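Local atomic coordinates of flavin-dependent monooxygenase, oxygenase subunit HsaA (Rhodococcus sp., PDB entry 2RFQ), a protein that hydroxylates the steroid-derived phenol 3-HSA next to its hydroxyl group, using reduced FMN and oxygen, in the breakdown of cholesterol. Residues S70-I75 / V85-G90; V185-T190 / A362-V367; V246-G251 / Q356-D361. All coordinates share one frame; numbering follows the deposited sequence.

Interaction 1 (S70-I75 / V85-G90); sequences SAVRKI and VSSIIG
Val72 and Ile75 pack against Ser86 and Ser87 where two successive helices meet in the N-terminal helical domain of the acyl-CoA dehydrogenase fold. Helix 65-76 supplies the branched side chains and helix 80-96 the small ones. The tight part lies at Val72 and Ser87, whose CA atoms are 5.6 Å apart. Val72 straddles the serine with both methyls. With CG1 anti to the backbone N (chi1 170°), both branches face the serine. Val72 CG1 lies 3.6 Å from Ser87 CB, and Val72 CG2 lies 3.7 Å from Ser87 CA. The hydroxyl of Ser87 is buried but satisfied, because its OG bonds to the carbonyl of Thr240 on helix 233-266.

One turn on, the fit is a little looser. Ile75 CD1 reaches Ser86 CB at 3.8 Å, and Leu44 of helix 38-47 touches both residues. The partly exposed side is different in kind. Lys74 takes no part in the helix contact and forms salt bridges with Asp8 and Asp17. No hydrogen bond joins the two segments. Even Ser86 OG, 3.9 Å from Ile75 CG2, makes its bond within its own helix, to Thr82 O.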
loop_
_atom_site.group_PDB
_atom_site.type_symbol
_atom_site.label_atom_id
_atom_site.label_comp_id
_atom_site.label_asym_id
_atom_site.label_seq_id
_atom_site.Cartn_x
_atom_site.Cartn_y
_atom_site.Cartn_z
ATOM N N SER A 70 -26.596 -11.994 -0.392
ATOM C CA SER A 70 -26.385 -12.344 1.025
ATOM C C SER A 70 -26.285 -13.860 1.167
ATOM O O SER A 70 -25.446 -14.362 1.926
ATOM C CB SER A 70 -27.533 -11.789 1.871
ATOM O OG SER A 70 -27.470 -10.367 1.836
ATOM N N ALA A 71 -27.113 -14.579 0.411
ATOM C CA ALA A 71 -27.086 -16.060 0.415
ATOM C C ALA A 71 -25.768 -16.567 -0.158
ATOM O O ALA A 71 -25.125 -17.472 0.397
ATOM C CB ALA A 71 -28.271 -16.610 -0.361
ATOM N N VAL A 72 -25.347 -15.942 -1.259
ATOM C CA VAL A 72 -24.055 -16.250 -1.872
ATOM C C VAL A 72 -22.898 -16.043 -0.903
ATOM O O VAL A 72 -22.037 -16.929 -0.751
ATOM C CB VAL A 72 -23.845 -15.416 -3.138
ATOM C CG1 VAL A 72 -22.387 -15.543 -3.643
ATOM C CG2 VAL A 72 -24.782 -15.964 -4.217
ATOM N N ARG A 73 -22.900 -14.880 -0.264
ATOM C CA ARG A 73 -21.876 -14.547 0.725
ATOM C C ARG A 73 -21.781 -15.640 1.783
ATOM O O ARG A 73 -20.679 -16.099 2.122
ATOM C CB ARG A 73 -22.170 -13.211 1.394
ATOM C CG ARG A 73 -21.068 -12.782 2.325
ATOM C CD ARG A 73 -21.444 -11.504 3.001
ATOM N NE ARG A 73 -22.363 -11.765 4.100
ATOM C CZ ARG A 73 -22.608 -10.902 5.095
ATOM N NH1 ARG A 73 -22.004 -9.704 5.144
ATOM N NH2 ARG A 73 -23.469 -11.231 6.051
ATOM N N LYS A 74 -22.938 -16.066 2.297
ATOM C CA LYS A 74 -22.980 -17.123 3.319
ATOM C C LYS A 74 -22.382 -18.442 2.801
ATOM O O LYS A 74 -21.525 -19.038 3.456
ATOM C CB LYS A 74 -24.434 -17.336 3.764
ATOM C CG LYS A 74 -24.605 -18.324 4.873
ATOM C CD LYS A 74 -26.087 -18.580 5.204
ATOM C CE LYS A 74 -26.774 -17.340 5.721
ATOM N NZ LYS A 74 -26.313 -16.933 7.087
ATOM N N ILE A 75 -22.860 -18.909 1.645
ATOM C CA ILE A 75 -22.344 -20.181 1.099
ATOM C C ILE A 75 -20.835 -20.129 0.900
ATOM O O ILE A 75 -20.099 -21.053 1.311
ATOM C CB ILE A 75 -23.033 -20.551 -0.223
ATOM C CG1 ILE A 75 -24.546 -20.697 -0.005
ATOM C CG2 ILE A 75 -22.431 -21.844 -0.811
ATOM C CD1 ILE A 75 -25.315 -20.651 -1.342
ATOM N N VAL A 85 -19.773 -21.446 -7.523
ATOM C CA VAL A 85 -20.743 -22.151 -8.390
ATOM C C VAL A 85 -22.178 -21.723 -8.078
ATOM O O VAL A 85 -22.978 -21.490 -8.998
ATOM C CB VAL A 85 -20.572 -23.670 -8.237
ATOM C CG1 VAL A 85 -21.711 -24.448 -8.906
ATOM C CG2 VAL A 85 -19.216 -24.085 -8.816
ATOM N N SER A 86 -22.498 -21.603 -6.791
ATOM C CA SER A 86 -23.857 -21.258 -6.375
ATOM C C SER A 86 -24.240 -19.892 -6.937
ATOM O O SER A 86 -25.332 -19.695 -7.469
ATOM C CB SER A 86 -23.969 -21.252 -4.843
ATOM O OG SER A 86 -23.875 -22.594 -4.334
ATOM N N SER A 87 -23.320 -18.951 -6.837
ATOM C CA SER A 87 -23.601 -17.603 -7.312
ATOM C C SER A 87 -23.887 -17.572 -8.809
ATOM O O SER A 87 -24.900 -17.012 -9.254
ATOM C CB SER A 87 -22.409 -16.717 -7.018
ATOM O OG SER A 87 -22.752 -15.351 -7.254
ATOM N N ILE A 88 -23.006 -18.204 -9.593
ATOM C CA ILE A 88 -23.117 -18.123 -11.054
ATOM C C ILE A 88 -24.338 -18.914 -11.552
ATOM O O ILE A 88 -25.160 -18.391 -12.339
ATOM C CB ILE A 88 -21.796 -18.529 -11.728
ATOM C CG1 ILE A 88 -20.715 -17.524 -11.322
ATOM C CG2 ILE A 88 -21.932 -18.450 -13.234
ATOM C CD1 ILE A 88 -19.278 -18.087 -11.185
ATOM N N ILE A 89 -24.488 -20.146 -11.085
ATOM C CA ILE A 89 -25.650 -20.936 -11.500
ATOM C C ILE A 89 -26.954 -20.263 -11.031
ATOM O O ILE A 89 -27.934 -20.233 -11.764
ATOM C CB ILE A 89 -25.551 -22.417 -11.047
ATOM C CG1 ILE A 89 -24.298 -23.073 -11.661
ATOM C CG2 ILE A 89 -26.797 -23.183 -11.453
ATOM C CD1 ILE A 89 -24.306 -24.589 -11.661
ATOM N N GLY A 90 -26.938 -19.691 -9.831
ATOM C CA GLY A 90 -28.122 -19.016 -9.316
ATOM C C GLY A 90 -28.506 -17.820 -10.182
ATOM O O GLY A 90 -29.686 -17.573 -10.424
#

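Interaction 2 (V185-T190 / A362-V367); sequences VGLRGT and AHAGRV
The methyl of Ala364 points toward the loop and packs on the backbone of Gly186, and Leu187 lies alongside that methyl. Ala364 CB sits 3.5 Å from Gly186 C and equally near the carbonyl oxygen of the same residue. The fit depends on small groups. A CB on Gly186 would point at the helix and come about 3.1 Å from Ala364 CB, which is tight.

Leu187 approaches from the next position in the loop. Its CG lies 4.0 Å from Ala364 CB. With chi1 at -72°, CG stands anti to the carbonyl carbon, and the side chain runs on past the alanine to the following residue. There Leu187 CD1 packs on the backbone N and CA of Gly365, 3.6 Å from each.

The backbone of Leu187 has a left-handed conformation, and both of its polar ends are used. Its N-H bonds to Asp361 OD1. Its carbonyl oxygen accepts Thr190 OG1 at 2.8 Å, in the carbonyl plane, and also Thr190 N. Trp182 NE1 is a further partner of this oxygen. These bonds help to fix the turn that presents the leucine.

The contact joins the loop between strands 177-179 and 193-198 to the C-terminal part of helix 354-365. Leu187 also touches Trp84 of helix 80-96, a probable FMN-binding residue by similarity, and Met248 of helix 233-266. Ala362 packs on helix 316-344, while Ala364 also touches Leu349 of the second subunit.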
loop_
_atom_site.group_PDB
_atom_site.type_symbol
_atom_site.label_atom_id
_atom_site.label_comp_id
_atom_site.label_asym_id
_atom_site.label_seq_id
_atom_site.Cartn_x
_atom_site.Cartn_y
_atom_site.Cartn_z
ATOM N N VAL A 185 -4.818 -23.618 -9.804
ATOM C CA VAL A 185 -4.241 -23.483 -8.452
ATOM C C VAL A 185 -5.295 -23.157 -7.360
ATOM O O VAL A 185 -5.074 -23.370 -6.168
ATOM C CB VAL A 185 -3.126 -22.399 -8.456
ATOM C CG1 VAL A 185 -3.739 -21.000 -8.701
ATOM C CG2 VAL A 185 -2.261 -22.419 -7.156
ATOM N N GLY A 186 -6.430 -22.633 -7.784
ATOM C CA GLY A 186 -7.544 -22.340 -6.849
ATOM C C GLY A 186 -8.893 -22.490 -7.522
ATOM O O GLY A 186 -8.990 -22.610 -8.755
ATOM N N LEU A 187 -9.952 -22.439 -6.709
ATOM C CA LEU A 187 -11.317 -22.756 -7.185
ATOM C C LEU A 187 -11.331 -24.116 -7.900
ATOM O O LEU A 187 -12.112 -24.353 -8.827
ATOM C CB LEU A 187 -11.893 -21.643 -8.098
ATOM C CG LEU A 187 -12.284 -20.355 -7.347
ATOM C CD1 LEU A 187 -12.750 -19.300 -8.403
ATOM C CD2 LEU A 187 -13.385 -20.655 -6.294
ATOM N N ARG A 188 -10.489 -25.028 -7.423
ATOM C CA ARG A 188 -10.390 -26.374 -8.020
ATOM C C ARG A 188 -11.747 -27.090 -8.001
ATOM O O ARG A 188 -12.140 -27.756 -8.972
ATOM C CB ARG A 188 -9.350 -27.204 -7.270
ATOM C CG ARG A 188 -7.967 -26.677 -7.517
ATOM C CD ARG A 188 -6.924 -27.397 -6.649
ATOM N NE ARG A 188 -5.583 -27.062 -7.098
ATOM C CZ ARG A 188 -4.476 -27.249 -6.383
ATOM N NH1 ARG A 188 -4.542 -27.731 -5.132
ATOM N NH2 ARG A 188 -3.296 -26.947 -6.924
ATOM N N GLY A 189 -12.489 -26.912 -6.912
ATOM C CA GLY A 189 -13.789 -27.579 -6.760
ATOM C C GLY A 189 -14.870 -27.133 -7.731
ATOM O O GLY A 189 -15.900 -27.796 -7.842
ATOM N N THR A 190 -14.659 -26.002 -8.428
ATOM C CA THR A 190 -15.732 -25.463 -9.255
ATOM C C THR A 190 -16.010 -26.297 -10.510
ATOM O O THR A 190 -17.089 -26.173 -11.087
ATOM C CB THR A 190 -15.499 -23.973 -9.647
ATOM O OG1 THR A 190 -14.312 -23.871 -10.450
ATOM C CG2 THR A 190 -15.361 -23.122 -8.368
ATOM N N ALA A 362 -9.636 -17.236 -3.623
ATOM C CA ALA A 362 -9.891 -15.797 -3.888
ATOM C C ALA A 362 -8.992 -15.318 -5.012
ATOM O O ALA A 362 -9.432 -14.591 -5.909
ATOM C CB ALA A 362 -9.689 -14.959 -2.611
ATOM N N HIS A 363 -7.730 -15.761 -5.004
ATOM C CA HIS A 363 -6.823 -15.334 -6.068
ATOM C C HIS A 363 -7.211 -15.914 -7.420
ATOM O O HIS A 363 -6.985 -15.298 -8.479
ATOM C CB HIS A 363 -5.374 -15.646 -5.692
ATOM C CG HIS A 363 -4.803 -14.663 -4.736
ATOM N ND1 HIS A 363 -4.240 -13.467 -5.147
ATOM C CD2 HIS A 363 -4.768 -14.656 -3.382
ATOM C CE1 HIS A 363 -3.853 -12.782 -4.082
ATOM N NE2 HIS A 363 -4.169 -13.476 -3.000
ATOM N N ALA A 364 -7.883 -17.066 -7.397
ATOM C CA ALA A 364 -8.352 -17.640 -8.641
ATOM C C ALA A 364 -9.570 -16.870 -9.130
ATOM O O ALA A 364 -9.666 -16.552 -10.325
ATOM C CB ALA A 364 -8.671 -19.122 -8.485
ATOM N N GLY A 365 -10.492 -16.557 -8.219
ATOM C CA GLY A 365 -11.717 -15.813 -8.588
ATOM C C GLY A 365 -11.352 -14.445 -9.169
ATOM O O GLY A 365 -12.048 -13.904 -10.030
ATOM N N ARG A 366 -10.239 -13.892 -8.686
ATOM C CA ARG A 366 -9.759 -12.572 -9.088
ATOM C C ARG A 366 -9.564 -12.446 -10.601
ATOM O O ARG A 366 -9.659 -11.343 -11.142
ATOM C CB ARG A 366 -8.454 -12.276 -8.347
ATOM C CG ARG A 366 -7.694 -11.023 -8.849
ATOM C CD ARG A 366 -8.459 -9.706 -8.615
ATOM N NE ARG A 366 -7.597 -8.617 -9.057
ATOM C CZ ARG A 366 -7.429 -8.254 -10.322
ATOM N NH1 ARG A 366 -6.549 -7.282 -10.596
ATOM N NH2 ARG A 366 -8.108 -8.845 -11.312
ATOM N N VAL A 367 -9.298 -13.570 -11.291
ATOM C CA VAL A 367 -8.936 -13.510 -12.725
ATOM C C VAL A 367 -10.119 -13.237 -13.652
ATOM O O VAL A 367 -9.936 -12.939 -14.844
ATOM C CB VAL A 367 -8.178 -14.760 -13.207
ATOM C CG1 VAL A 367 -7.012 -15.098 -12.242
ATOM C CG2 VAL A 367 -9.152 -15.926 -13.418
#

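Interaction 3 (V246-G251 / Q356-D361); sequences VGMAYG and QRFWRD
Met248 and Phe358 carry most of this helix-helix contact, with Gly251 next. Helices 233-266 and 354-365 run antiparallel here, in the C-terminal helical domain of the acyl-CoA dehydrogenase fold. The axes of the two short segments are 9.5 Å apart and cross at -162°.

The ring of Phe358 is laid against the backbone of the other helix. Met248 O stands over one face, 3.5 Å above the ring plane and offset toward the rim. Gly251 meets the ring obliquely, with its C atom 3.6 Å from Phe358 CE2. A CB on Gly251 would clash with Phe358 CZ at the present spacing.

Met248 is present as selenomethionine. Its CB lies 4.0 Å from Phe358 CD1, and the two side chains cross obliquely. The chain then bends at its last torsion (chi3 -138°). Met248 SE lies 3.7 Å from Asp361 CB, and these two side chains meet at about a right angle. Replacing Phe358 by an alanine is likely to open a gap beside Gly251 and the backbone of Met248 and deprive the Met248 side chain of a packing partner.

No hydrogen bond links the segments. Several polar groups of segment 356-361 have partners outside the contact: Arg360 NE and NH2 both grip Gln356 OE1 in the same helix, Arg360 NH1 forms a salt bridge with Glu31, and Asp361 OD1 takes the N-H of Leu187. The pairing of the two helices therefore rests on close, largely apolar packing, and is likely to depend on shape more than charge.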
loop_
_atom_site.group_PDB
_atom_site.type_symbol
_atom_site.label_atom_id
_atom_site.label_comp_id
_atom_site.label_asym_id
_atom_site.label_seq_id
_atom_site.Cartn_x
_atom_site.Cartn_y
_atom_site.Cartn_z
ATOM N N VAL A 246 -15.992 -11.894 -1.651
ATOM C CA VAL A 246 -16.274 -11.280 -0.349
ATOM C C VAL A 246 -16.629 -12.356 0.712
ATOM O O VAL A 246 -16.086 -12.356 1.817
ATOM C CB VAL A 246 -17.355 -10.180 -0.457
ATOM C CG1 VAL A 246 -17.709 -9.633 0.935
ATOM C CG2 VAL A 246 -16.823 -9.060 -1.370
ATOM N N GLY A 247 -17.523 -13.279 0.368
ATOM C CA GLY A 247 -17.881 -14.382 1.279
ATOM C C GLY A 247 -16.666 -15.223 1.685
ATOM O O GLY A 247 -16.537 -15.592 2.859
HETATM N N MSE A 248 -15.785 -15.517 0.730
HETATM C CA MSE A 248 -14.534 -16.231 1.023
HETATM C C MSE A 248 -13.727 -15.476 2.084
HETATM O O MSE A 248 -13.143 -16.097 2.990
HETATM C CB MSE A 248 -13.716 -16.446 -0.259
HETATM C CG MSE A 248 -14.350 -17.489 -1.162
HETATM SE SE MSE A 248 -13.273 -17.484 -2.827
HETATM C CE MSE A 248 -14.737 -17.613 -4.159
ATOM N N ALA A 249 -13.750 -14.142 2.015
ATOM C CA ALA A 249 -12.997 -13.321 2.962
ATOM C C ALA A 249 -13.616 -13.432 4.358
ATOM O O ALA A 249 -12.884 -13.532 5.370
ATOM C CB ALA A 249 -12.912 -11.858 2.454
ATOM N N TYR A 250 -14.948 -13.426 4.435
ATOM C CA TYR A 250 -15.616 -13.641 5.733
ATOM C C TYR A 250 -15.205 -14.989 6.337
ATOM O O TYR A 250 -14.886 -15.095 7.546
ATOM C CB TYR A 250 -17.139 -13.574 5.608
ATOM C CG TYR A 250 -17.703 -12.166 5.639
ATOM C CD1 TYR A 250 -17.842 -11.440 4.469
ATOM C CD2 TYR A 250 -18.046 -11.557 6.843
ATOM C CE1 TYR A 250 -18.388 -10.145 4.475
ATOM C CE2 TYR A 250 -18.572 -10.247 6.874
ATOM C CZ TYR A 250 -18.720 -9.552 5.664
ATOM O OH TYR A 250 -19.230 -8.271 5.657
ATOM N N GLY A 251 -15.181 -16.017 5.491
ATOM C CA GLY A 251 -14.851 -17.376 5.941
ATOM C C GLY A 251 -13.413 -17.443 6.418
ATOM O O GLY A 251 -13.128 -18.039 7.469
ATOM N N GLN A 356 -5.477 -21.336 3.790
ATOM C CA GLN A 356 -4.716 -21.388 2.530
ATOM C C GLN A 356 -5.653 -21.673 1.341
ATOM O O GLN A 356 -5.381 -21.235 0.220
ATOM C CB GLN A 356 -3.557 -22.389 2.573
ATOM C CG GLN A 356 -3.960 -23.800 2.973
ATOM C CD GLN A 356 -4.384 -24.678 1.784
ATOM O OE1 GLN A 356 -3.833 -24.568 0.687
ATOM N NE2 GLN A 356 -5.335 -25.605 2.026
ATOM N N ARG A 357 -6.731 -22.427 1.594
ATOM C CA ARG A 357 -7.721 -22.691 0.531
ATOM C C ARG A 357 -8.476 -21.423 0.134
ATOM O O ARG A 357 -8.621 -21.146 -1.057
ATOM C CB ARG A 357 -8.698 -23.791 0.949
ATOM C CG ARG A 357 -9.447 -24.364 -0.252
ATOM C CD ARG A 357 -10.502 -25.336 0.198
ATOM N NE ARG A 357 -9.899 -26.492 0.851
ATOM C CZ ARG A 357 -9.994 -26.767 2.147
ATOM N NH1 ARG A 357 -10.692 -25.980 2.957
ATOM N NH2 ARG A 357 -9.400 -27.859 2.628
ATOM N N PHE A 358 -8.981 -20.661 1.117
ATOM C CA PHE A 358 -9.655 -19.400 0.801
ATOM C C PHE A 358 -8.711 -18.472 0.057
ATOM O O PHE A 358 -9.128 -17.746 -0.846
ATOM C CB PHE A 358 -10.113 -18.729 2.085
ATOM C CG PHE A 358 -11.344 -19.370 2.717
ATOM C CD1 PHE A 358 -12.554 -19.484 2.002
ATOM C CD2 PHE A 358 -11.302 -19.797 4.048
ATOM C CE1 PHE A 358 -13.697 -20.033 2.614
ATOM C CE2 PHE A 358 -12.427 -20.373 4.665
ATOM C CZ PHE A 358 -13.637 -20.471 3.947
ATOM N N TRP A 359 -7.432 -18.509 0.444
ATOM C CA TRP A 359 -6.395 -17.671 -0.189
ATOM C C TRP A 359 -6.257 -18.026 -1.667
ATOM O O TRP A 359 -6.389 -17.157 -2.527
ATOM C CB TRP A 359 -5.069 -17.840 0.599
ATOM C CG TRP A 359 -3.887 -17.090 0.071
ATOM C CD1 TRP A 359 -3.712 -15.723 0.004
ATOM C CD2 TRP A 359 -2.712 -17.677 -0.477
ATOM N NE1 TRP A 359 -2.474 -15.430 -0.554
ATOM C CE2 TRP A 359 -1.843 -16.611 -0.856
ATOM C CE3 TRP A 359 -2.301 -19.001 -0.682
ATOM C CZ2 TRP A 359 -0.565 -16.844 -1.408
ATOM C CZ3 TRP A 359 -1.028 -19.233 -1.245
ATOM C CH2 TRP A 359 -0.199 -18.167 -1.614
ATOM N N ARG A 360 -6.034 -19.307 -1.972
ATOM C CA ARG A 360 -5.910 -19.715 -3.380
ATOM C C ARG A 360 -7.190 -19.484 -4.148
ATOM O O ARG A 360 -7.175 -19.020 -5.306
ATOM C CB ARG A 360 -5.513 -21.179 -3.463
ATOM C CG ARG A 360 -4.042 -21.389 -3.032
ATOM C CD ARG A 360 -3.645 -22.868 -3.140
ATOM N NE ARG A 360 -4.337 -23.708 -2.155
ATOM C CZ ARG A 360 -5.379 -24.501 -2.410
ATOM N NH1 ARG A 360 -5.907 -24.584 -3.636
ATOM N NH2 ARG A 360 -5.916 -25.211 -1.429
ATOM N N ASP A 361 -8.310 -19.794 -3.494
ATOM C CA ASP A 361 -9.628 -19.628 -4.130
ATOM C C ASP A 361 -9.924 -18.170 -4.534
ATOM O O ASP A 361 -10.430 -17.915 -5.641
ATOM C CB ASP A 361 -10.718 -20.150 -3.198
ATOM C CG ASP A 361 -10.786 -21.677 -3.149
ATOM O OD1 ASP A 361 -10.079 -22.379 -3.905
ATOM O OD2 ASP A 361 -11.548 -22.203 -2.296
#

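Interaction 1 comes first along the chain, within the N-terminal helical domain. Interaction 3 is nested inside the long loop closed by interaction 2. The last two share helix 354-365, and their centres are 10 Å apart. They are joined directly by the bonds Asp361 to Leu187 and Arg360 to Val185, and both touch the second subunit of the tetramer. The centre of interaction 1 lies about 14 Å from that of interaction 3 and about 15 Å from that of interaction 2. Interaction 2 joins a loop between sheet strands to the C-terminal helices, interaction 3 pairs two of those helices, and interaction 1 packs beside both, close to Trp84, which probably binds FMN.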